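Local coordinates for protein prolyl 4-hydroxylase (Phytophthora capsici LT1534, PDB 6IUQ) that probably hydroxylates proline residues as an iron(II)- and 2-oxoglutarate-dependent oxygenase, holding its iron in a double-stranded beta-helix core, at residues V236-Q248 with F257-L269. Numbering follows the deposited sequence.
Sequences VNAPEDAQLRLTQ and FLERLRRSPVQRL
R268 grips N237 end-on: NH2 and NH1 both donate to the single acceptor OD1, at 2.9 Å for NH2, and the amide and guanidinium planes lie only 15° apart. The arginine is itself fixed, since a bend at chi3 turns NE back to P265 O at 2.8 Å; NH2 also reaches D241 O through a water. Beside this clamp the packing is close. P265 CG lies against the D241 carboxylate carbon CG at 3.9 Å, while in an apolar cluster V266 CG1 presses against L244 CG at 3.6 Å and L244 CD1 continues to L261 and F257. F318 of helix 313-328 also touches L244 and F257, adding a second helix to this cluster. The loop following strand 224-232 of the double-stranded beta-helix core is thereby laid over the end of helix 254-262 and the 3-10 segment 265-267, which is entered through an ST turn in which S264 OG accepts from V266 N. Toward solvent the contact is looser and more polar. Water links Q243 O to S264 OG, and another bridges R245 N and R260 NE. R260 NH2 donates to R245 O at 2.6 Å, but bent (131°) and from above the carbonyl plane. The exposed R245 guanidinium lies over R260, planes 29° apart, with R260 NE 3.5 Å above the plane of the R245 guanidinium and offset toward its rim; the salt bridge from R260 to D250 probably eases this like-charge stack.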
ATOM      1  N   VAL A 236       8.618  10.195   9.748  1.00 30.64           N
ATOM      2  CA  VAL A 236       7.213  10.135   9.397  1.00 29.33           C
ATOM      3  C   VAL A 236       6.353  10.689  10.549  1.00 29.41           C
ATOM      4  O   VAL A 236       6.749  10.650  11.712  1.00 32.39           O
ATOM      5  CB  VAL A 236       6.809   8.688   9.016  1.00 26.95           C
ATOM      6  CG1 VAL A 236       6.485   7.865  10.255  1.00 28.52           C
ATOM      7  CG2 VAL A 236       5.645   8.710   8.089  1.00 35.05           C
ATOM      8  N   ASN A 237       5.190  11.230  10.198  1.00 30.67           N
ATOM      9  CA  ASN A 237       4.262  11.859  11.145  1.00 34.43           C
ATOM     10  C   ASN A 237       4.879  13.045  11.910  1.00 32.35           C
ATOM     11  O   ASN A 237       4.541  13.305  13.054  1.00 32.78           O
ATOM     12  CB  ASN A 237       3.706  10.806  12.104  1.00 32.29           C
ATOM     13  CG  ASN A 237       2.789   9.818  11.389  1.00 30.83           C
ATOM     14  OD1 ASN A 237       2.046  10.199  10.493  1.00 26.79           O
ATOM     15  ND2 ASN A 237       2.845   8.552  11.779  1.00 27.67           N
ATOM     16  N   ALA A 238       5.757  13.766  11.222  1.00 28.49           N
ATOM     17  CA  ALA A 238       6.393  14.979  11.713  1.00 39.15           C
ATOM     18  C   ALA A 238       5.394  16.130  11.851  1.00 38.93           C
ATOM     19  O   ALA A 238       4.304  16.079  11.277  1.00 33.59           O
ATOM     20  CB  ALA A 238       7.540  15.383  10.763  1.00 35.01           C
ATOM     21  N   PRO A 239       5.768  17.175  12.615  1.00 43.64           N
ATOM     22  CA  PRO A 239       4.920  18.373  12.752  1.00 47.07           C
ATOM     23  C   PRO A 239       4.608  19.067  11.417  1.00 39.89           C
ATOM     24  O   PRO A 239       3.448  19.445  11.204  1.00 33.18           O
ATOM     25  CB  PRO A 239       5.755  19.292  13.655  1.00 44.69           C
ATOM     26  CG  PRO A 239       6.585  18.349  14.472  1.00 41.65           C
ATOM     27  CD  PRO A 239       6.932  17.223  13.521  1.00 41.36           C
ATOM     28  N   GLU A 240       5.597  19.222  10.536  1.00 28.32           N
ATOM     29  CA  GLU A 240       5.341  19.894   9.265  1.00 37.13           C
ATOM     30  C   GLU A 240       4.439  19.056   8.357  1.00 39.69           C
ATOM     31  O   GLU A 240       3.868  19.574   7.395  1.00 38.56           O
ATOM     32  CB  GLU A 240       6.639  20.222   8.527  1.00 43.37           C
ATOM     33  CG  GLU A 240       7.467  19.016   8.144  1.00 45.14           C
ATOM     34  CD  GLU A 240       8.605  18.772   9.122  1.00 59.61           C
ATOM     35  OE1 GLU A 240       9.721  18.426   8.663  1.00 59.74           O
ATOM     36  OE2 GLU A 240       8.385  18.939  10.347  1.00 55.96           O
ATOM     37  N   ASP A 241       4.304  17.770   8.663  1.00 37.70           N
ATOM     38  CA  ASP A 241       3.369  16.922   7.929  1.00 37.65           C
ATOM     39  C   ASP A 241       1.939  17.152   8.393  1.00 32.66           C
ATOM     40  O   ASP A 241       1.003  16.703   7.741  1.00 31.34           O
ATOM     41  CB  ASP A 241       3.724  15.432   8.089  1.00 35.87           C
ATOM     42  CG  ASP A 241       4.988  15.056   7.352  1.00 39.19           C
ATOM     43  OD1 ASP A 241       5.346  15.780   6.391  1.00 41.56           O
ATOM     44  OD2 ASP A 241       5.622  14.043   7.731  1.00 41.79           O
ATOM     45  N   ALA A 242       1.763  17.832   9.523  1.00 31.36           N
ATOM     46  CA  ALA A 242       0.414  18.044  10.055  1.00 33.41           C
ATOM     47  C   ALA A 242      -0.073  19.478   9.854  1.00 32.47           C
ATOM     48  O   ALA A 242      -0.886  19.994  10.631  1.00 31.16           O
ATOM     49  CB  ALA A 242       0.361  17.683  11.523  1.00 30.31           C
ATOM     50  N   GLN A 243       0.418  20.122   8.806  1.00 29.78           N
ATOM     51  CA  GLN A 243      -0.007  21.474   8.501  1.00 32.09           C
ATOM     52  C   GLN A 243       0.051  21.741   7.006  1.00 32.38           C
ATOM     53  O   GLN A 243       0.732  21.037   6.263  1.00 32.50           O
ATOM     54  CB  GLN A 243       0.864  22.488   9.243  1.00 30.51           C
ATOM     55  CG  GLN A 243       2.284  22.489   8.758  1.00 31.44           C
ATOM     56  CD  GLN A 243       3.195  23.411   9.556  1.00 44.53           C
ATOM     57  OE1 GLN A 243       3.005  23.614  10.761  1.00 40.25           O
ATOM     58  NE2 GLN A 243       4.204  23.961   8.884  1.00 42.09           N
ATOM     59  N   LEU A 244      -0.667  22.770   6.583  1.00 29.34           N
ATOM     60  CA  LEU A 244      -0.695  23.213   5.202  1.00 28.37           C
ATOM     61  C   LEU A 244      -0.217  24.658   5.112  1.00 30.19           C
ATOM     62  O   LEU A 244      -0.556  25.464   5.969  1.00 25.67           O
ATOM     63  CB  LEU A 244      -2.116  23.124   4.645  1.00 30.46           C
ATOM     64  CG  LEU A 244      -2.525  21.925   3.824  1.00 36.08           C
ATOM     65  CD1 LEU A 244      -3.916  22.164   3.280  1.00 27.67           C
ATOM     66  CD2 LEU A 244      -1.506  21.709   2.699  1.00 41.99           C
ATOM     67  N   ARG A 245       0.538  25.001   4.075  1.00 31.89           N
ATOM     68  CA  ARG A 245       0.896  26.402   3.872  1.00 32.16           C
ATOM     69  C   ARG A 245       0.021  27.021   2.801  1.00 34.54           C
ATOM     70  O   ARG A 245      -0.175  26.427   1.745  1.00 35.01           O
ATOM     71  CB  ARG A 245       2.358  26.574   3.453  1.00 31.99           C
ATOM     72  CG  ARG A 245       3.378  25.768   4.232  1.00 51.48           C
ATOM     73  CD  ARG A 245       4.811  26.280   3.984  1.00 51.08           C
ATOM     74  NE  ARG A 245       5.199  26.382   2.569  1.00 44.68           N
ATOM     75  CZ  ARG A 245       5.576  25.347   1.817  1.00 46.94           C
ATOM     76  NH1 ARG A 245       5.568  24.125   2.327  1.00 49.47           N
ATOM     77  NH2 ARG A 245       5.939  25.528   0.548  1.00 43.46           N
ATOM     78  N   LEU A 246      -0.493  28.215   3.078  1.00 31.37           N
ATOM     79  CA  LEU A 246      -1.020  29.088   2.032  1.00 35.28           C
ATOM     80  C   LEU A 246      -0.061  30.259   1.815  1.00 35.60           C
ATOM     81  O   LEU A 246       0.211  31.025   2.736  1.00 34.40           O
ATOM     82  CB  LEU A 246      -2.412  29.622   2.382  1.00 31.50           C
ATOM     83  CG  LEU A 246      -2.930  30.629   1.346  1.00 35.77           C
ATOM     84  CD1 LEU A 246      -3.128  29.942  -0.001  1.00 39.29           C
ATOM     85  CD2 LEU A 246      -4.215  31.332   1.789  1.00 37.12           C
ATOM     86  N   THR A 247       0.441  30.406   0.598  1.00 29.46           N
ATOM     87  CA  THR A 247       1.448  31.408   0.325  1.00 28.91           C
ATOM     88  C   THR A 247       0.896  32.433  -0.641  1.00 34.41           C
ATOM     89  O   THR A 247      -0.133  32.198  -1.262  1.00 39.91           O
ATOM     90  CB  THR A 247       2.725  30.769  -0.271  1.00 33.70           C
ATOM     91  OG1 THR A 247       2.405  30.143  -1.523  1.00 40.00           O
ATOM     92  CG2 THR A 247       3.289  29.725   0.662  1.00 33.07           C
ATOM     93  N   GLN A 248       1.600  33.548  -0.797  1.00 32.36           N
ATOM     94  CA  GLN A 248       1.189  34.602  -1.721  1.00 36.53           C
ATOM     95  C   GLN A 248       1.159  34.134  -3.177  1.00 36.96           C
ATOM     96  O   GLN A 248       0.264  34.523  -3.930  1.00 35.10           O
ATOM     97  CB  GLN A 248       2.117  35.813  -1.573  1.00 34.64           C
ATOM     98  CG  GLN A 248       1.846  36.954  -2.547  1.00 35.42           C
ATOM     99  CD  GLN A 248       2.621  38.222  -2.192  1.00 46.61           C
ATOM    100  OE1 GLN A 248       3.311  38.288  -1.163  1.00 38.94           O
ATOM    101  NE2 GLN A 248       2.511  39.233  -3.045  1.00 42.83           N
ATOM    102  N   PHE A 257      -0.550  24.925  -4.864  1.00 27.24           N
ATOM    103  CA  PHE A 257      -1.132  24.639  -3.570  1.00 27.41           C
ATOM    104  C   PHE A 257      -1.787  23.250  -3.539  1.00 25.80           C
ATOM    105  O   PHE A 257      -1.612  22.506  -2.576  1.00 22.49           O
ATOM    106  CB  PHE A 257      -2.163  25.722  -3.226  1.00 26.02           C
ATOM    107  CG  PHE A 257      -3.029  25.399  -2.040  1.00 24.76           C
ATOM    108  CD1 PHE A 257      -4.201  24.671  -2.191  1.00 22.80           C
ATOM    109  CD2 PHE A 257      -2.676  25.837  -0.771  1.00 24.72           C
ATOM    110  CE1 PHE A 257      -5.003  24.373  -1.094  1.00 23.43           C
ATOM    111  CE2 PHE A 257      -3.476  25.553   0.327  1.00 27.20           C
ATOM    112  CZ  PHE A 257      -4.641  24.821   0.169  1.00 22.50           C
ATOM    113  N   LEU A 258      -2.559  22.911  -4.569  1.00 20.46           N
ATOM    114  CA  LEU A 258      -3.181  21.587  -4.635  1.00 23.03           C
ATOM    115  C   LEU A 258      -2.116  20.502  -4.743  1.00 28.47           C
ATOM    116  O   LEU A 258      -2.252  19.431  -4.152  1.00 18.55           O
ATOM    117  CB  LEU A 258      -4.151  21.502  -5.814  1.00 20.75           C
ATOM    118  CG  LEU A 258      -5.353  22.429  -5.610  1.00 25.92           C
ATOM    119  CD1 LEU A 258      -6.312  22.438  -6.808  1.00 26.29           C
ATOM    120  CD2 LEU A 258      -6.076  22.037  -4.324  1.00 20.27           C
ATOM    121  N   GLU A 259      -1.041  20.805  -5.476  1.00 26.61           N
ATOM    122  CA  GLU A 259       0.050  19.868  -5.681  1.00 27.23           C
ATOM    123  C   GLU A 259       0.805  19.560  -4.372  1.00 24.31           C
ATOM    124  O   GLU A 259       1.140  18.403  -4.114  1.00 24.62           O
ATOM    125  CB  GLU A 259       0.993  20.412  -6.761  1.00 28.42           C
ATOM    126  CG  GLU A 259       1.886  19.381  -7.438  1.00 37.91           C
ATOM    127  CD  GLU A 259       1.151  18.417  -8.383  1.00 39.55           C
ATOM    128  OE1 GLU A 259      -0.106  18.323  -8.387  1.00 37.07           O
ATOM    129  OE2 GLU A 259       1.865  17.730  -9.131  1.00 42.47           O
ATOM    130  N   ARG A 260       1.035  20.563  -3.525  1.00 17.72           N
ATOM    131  CA  ARG A 260       1.628  20.300  -2.204  1.00 23.15           C
ATOM    132  C   ARG A 260       0.685  19.459  -1.329  1.00 22.68           C
ATOM    133  O   ARG A 260       1.130  18.614  -0.548  1.00 21.85           O
ATOM    134  CB  ARG A 260       1.974  21.604  -1.473  1.00 26.04           C
ATOM    135  CG  ARG A 260       3.061  22.425  -2.158  1.00 30.46           C
ATOM    136  CD  ARG A 260       3.702  23.454  -1.218  1.00 29.03           C
ATOM    137  NE  ARG A 260       2.731  24.296  -0.532  1.00 32.65           N
ATOM    138  CZ  ARG A 260       2.147  25.368  -1.063  1.00 33.87           C
ATOM    139  NH1 ARG A 260       2.424  25.737  -2.306  1.00 27.30           N
ATOM    140  NH2 ARG A 260       1.269  26.068  -0.351  1.00 29.40           N
ATOM    141  N   LEU A 261      -0.614  19.697  -1.467  1.00 18.51           N
ATOM    142  CA  LEU A 261      -1.626  18.942  -0.735  1.00 19.63           C
ATOM    143  C   LEU A 261      -1.608  17.478  -1.151  1.00 19.53           C
ATOM    144  O   LEU A 261      -1.621  16.587  -0.302  1.00 17.17           O
ATOM    145  CB  LEU A 261      -3.017  19.552  -0.962  1.00 19.57           C
ATOM    146  CG  LEU A 261      -4.226  18.950  -0.251  1.00 20.34           C
ATOM    147  CD1 LEU A 261      -3.920  18.663   1.216  1.00 19.33           C
ATOM    148  CD2 LEU A 261      -5.408  19.904  -0.357  1.00 20.73           C
ATOM    149  N   ARG A 262      -1.547  17.246  -2.463  1.00 15.22           N
ATOM    150  CA  ARG A 262      -1.557  15.909  -3.017  1.00 15.93           C
ATOM    151  C   ARG A 262      -0.437  15.039  -2.441  1.00 18.43           C
ATOM    152  O   ARG A 262      -0.621  13.828  -2.252  1.00 16.19           O
ATOM    153  CB  ARG A 262      -1.455  15.974  -4.547  1.00 16.63           C
ATOM    154  CG  ARG A 262      -1.464  14.623  -5.223  1.00 22.00           C
ATOM    155  CD  ARG A 262      -1.401  14.695  -6.763  1.00 17.57           C
ATOM    156  NE  ARG A 262      -0.157  15.287  -7.267  1.00 20.04           N
ATOM    157  CZ  ARG A 262       1.017  14.668  -7.283  1.00 21.29           C
ATOM    158  NH1 ARG A 262       1.120  13.448  -6.774  1.00 25.49           N
ATOM    159  NH2 ARG A 262       2.099  15.273  -7.771  1.00 18.57           N
ATOM    160  N   ARG A 263       0.706  15.662  -2.137  1.00 16.03           N
ATOM    161  CA  ARG A 263       1.902  14.937  -1.704  1.00 17.95           C
ATOM    162  C   ARG A 263       2.175  15.081  -0.221  1.00 20.53           C
ATOM    163  O   ARG A 263       3.271  14.790   0.246  1.00 17.51           O
ATOM    164  CB  ARG A 263       3.132  15.420  -2.476  1.00 18.39           C
ATOM    165  CG  ARG A 263       3.005  15.269  -3.979  1.00 19.55           C
ATOM    166  CD  ARG A 263       4.262  15.702  -4.693  1.00 22.41           C
ATOM    167  NE  ARG A 263       5.389  14.866  -4.309  1.00 23.55           N
ATOM    168  CZ  ARG A 263       6.370  15.270  -3.512  1.00 28.17           C
ATOM    169  NH1 ARG A 263       6.363  16.509  -3.047  1.00 25.19           N
ATOM    170  NH2 ARG A 263       7.359  14.445  -3.195  1.00 28.14           N
ATOM    171  N   SER A 264       1.177  15.538   0.519  1.00 21.27           N
ATOM    172  CA  SER A 264       1.353  15.791   1.938  1.00 21.75           C
ATOM    173  C   SER A 264       0.463  14.889   2.761  1.00 20.22           C
ATOM    174  O   SER A 264      -0.702  14.713   2.413  1.00 18.27           O
ATOM    175  CB  SER A 264       1.040  17.254   2.259  1.00 22.62           C
ATOM    176  OG  SER A 264       0.902  17.424   3.650  1.00 21.69           O
ATOM    177  N   PRO A 265       1.002  14.315   3.853  1.00 20.35           N
ATOM    178  CA  PRO A 265       0.226  13.471   4.766  1.00 19.38           C
ATOM    179  C   PRO A 265      -0.916  14.205   5.463  1.00 20.53           C
ATOM    180  O   PRO A 265      -1.785  13.553   6.043  1.00 18.51           O
ATOM    181  CB  PRO A 265       1.265  13.010   5.790  1.00 22.52           C
ATOM    182  CG  PRO A 265       2.586  13.110   5.051  1.00 22.19           C
ATOM    183  CD  PRO A 265       2.433  14.311   4.184  1.00 20.33           C
ATOM    184  N   VAL A 266      -0.939  15.531   5.393  1.00 18.43           N
ATOM    185  CA  VAL A 266      -1.996  16.291   6.044  1.00 22.72           C
ATOM    186  C   VAL A 266      -3.348  15.966   5.385  1.00 24.43           C
ATOM    187  O   VAL A 266      -4.410  16.141   5.989  1.00 24.68           O
ATOM    188  CB  VAL A 266      -1.701  17.831   6.016  1.00 32.38           C
ATOM    189  CG1 VAL A 266      -1.977  18.437   4.642  1.00 29.78           C
ATOM    190  CG2 VAL A 266      -2.504  18.557   7.095  1.00 29.28           C
ATOM    191  N   GLN A 267      -3.301  15.427   4.170  1.00 18.66           N
ATOM    192  CA  GLN A 267      -4.523  15.045   3.468  1.00 21.73           C
ATOM    193  C   GLN A 267      -5.354  14.017   4.236  1.00 20.94           C
ATOM    194  O   GLN A 267      -6.564  13.927   4.030  1.00 19.08           O
ATOM    195  CB  GLN A 267      -4.195  14.494   2.074  1.00 19.69           C
ATOM    196  CG  GLN A 267      -3.539  13.110   2.049  1.00 13.36           C
ATOM    197  CD  GLN A 267      -3.173  12.690   0.626  1.00 21.89           C
ATOM    198  OE1 GLN A 267      -3.742  11.728   0.080  1.00 19.50           O
ATOM    199  NE2 GLN A 267      -2.236  13.426   0.006  1.00 15.26           N
ATOM    200  N   ARG A 268      -4.703  13.246   5.107  1.00 16.19           N
ATOM    201  CA  ARG A 268      -5.375  12.226   5.919  1.00 22.58           C
ATOM    202  C   ARG A 268      -6.461  12.822   6.835  1.00 24.56           C
ATOM    203  O   ARG A 268      -7.401  12.124   7.251  1.00 21.84           O
ATOM    204  CB  ARG A 268      -4.337  11.452   6.753  1.00 15.25           C
ATOM    205  CG  ARG A 268      -3.261  10.788   5.896  1.00 14.68           C
ATOM    206  CD  ARG A 268      -2.159  10.135   6.711  1.00 13.82           C
ATOM    207  NE  ARG A 268      -1.370  11.117   7.431  1.00 16.94           N
ATOM    208  CZ  ARG A 268      -0.361  10.816   8.247  1.00 20.25           C
ATOM    209  NH1 ARG A 268      -0.006   9.552   8.460  1.00 17.68           N
ATOM    210  NH2 ARG A 268       0.287  11.783   8.863  1.00 19.14           N
ATOM    211  N   LEU A 269      -6.326  14.111   7.133  1.00 22.79           N
ATOM    212  CA  LEU A 269      -7.308  14.827   7.931  1.00 22.33           C
ATOM    213  C   LEU A 269      -8.490  15.258   7.094  1.00 26.10           C
ATOM    214  O   LEU A 269      -9.438  15.814   7.628  1.00 25.02           O
ATOM    215  CB  LEU A 269      -6.681  16.064   8.578  1.00 26.13           C
ATOM    216  CG  LEU A 269      -5.362  15.827   9.325  1.00 27.66           C
ATOM    217  CD1 LEU A 269      -4.704  17.145   9.670  1.00 31.24           C
ATOM    218  CD2 LEU A 269      -5.595  14.991  10.577  1.00 28.10           C
TER
HETATM  219  O   HOH W   1      -0.249  14.605   9.183  1.00 28.78           O
HETATM  220  O   HOH W   2       2.597  19.443   4.449  1.00 27.42           O
HETATM  221  O   HOH W   3       1.249  23.292   2.019  1.00 31.41           O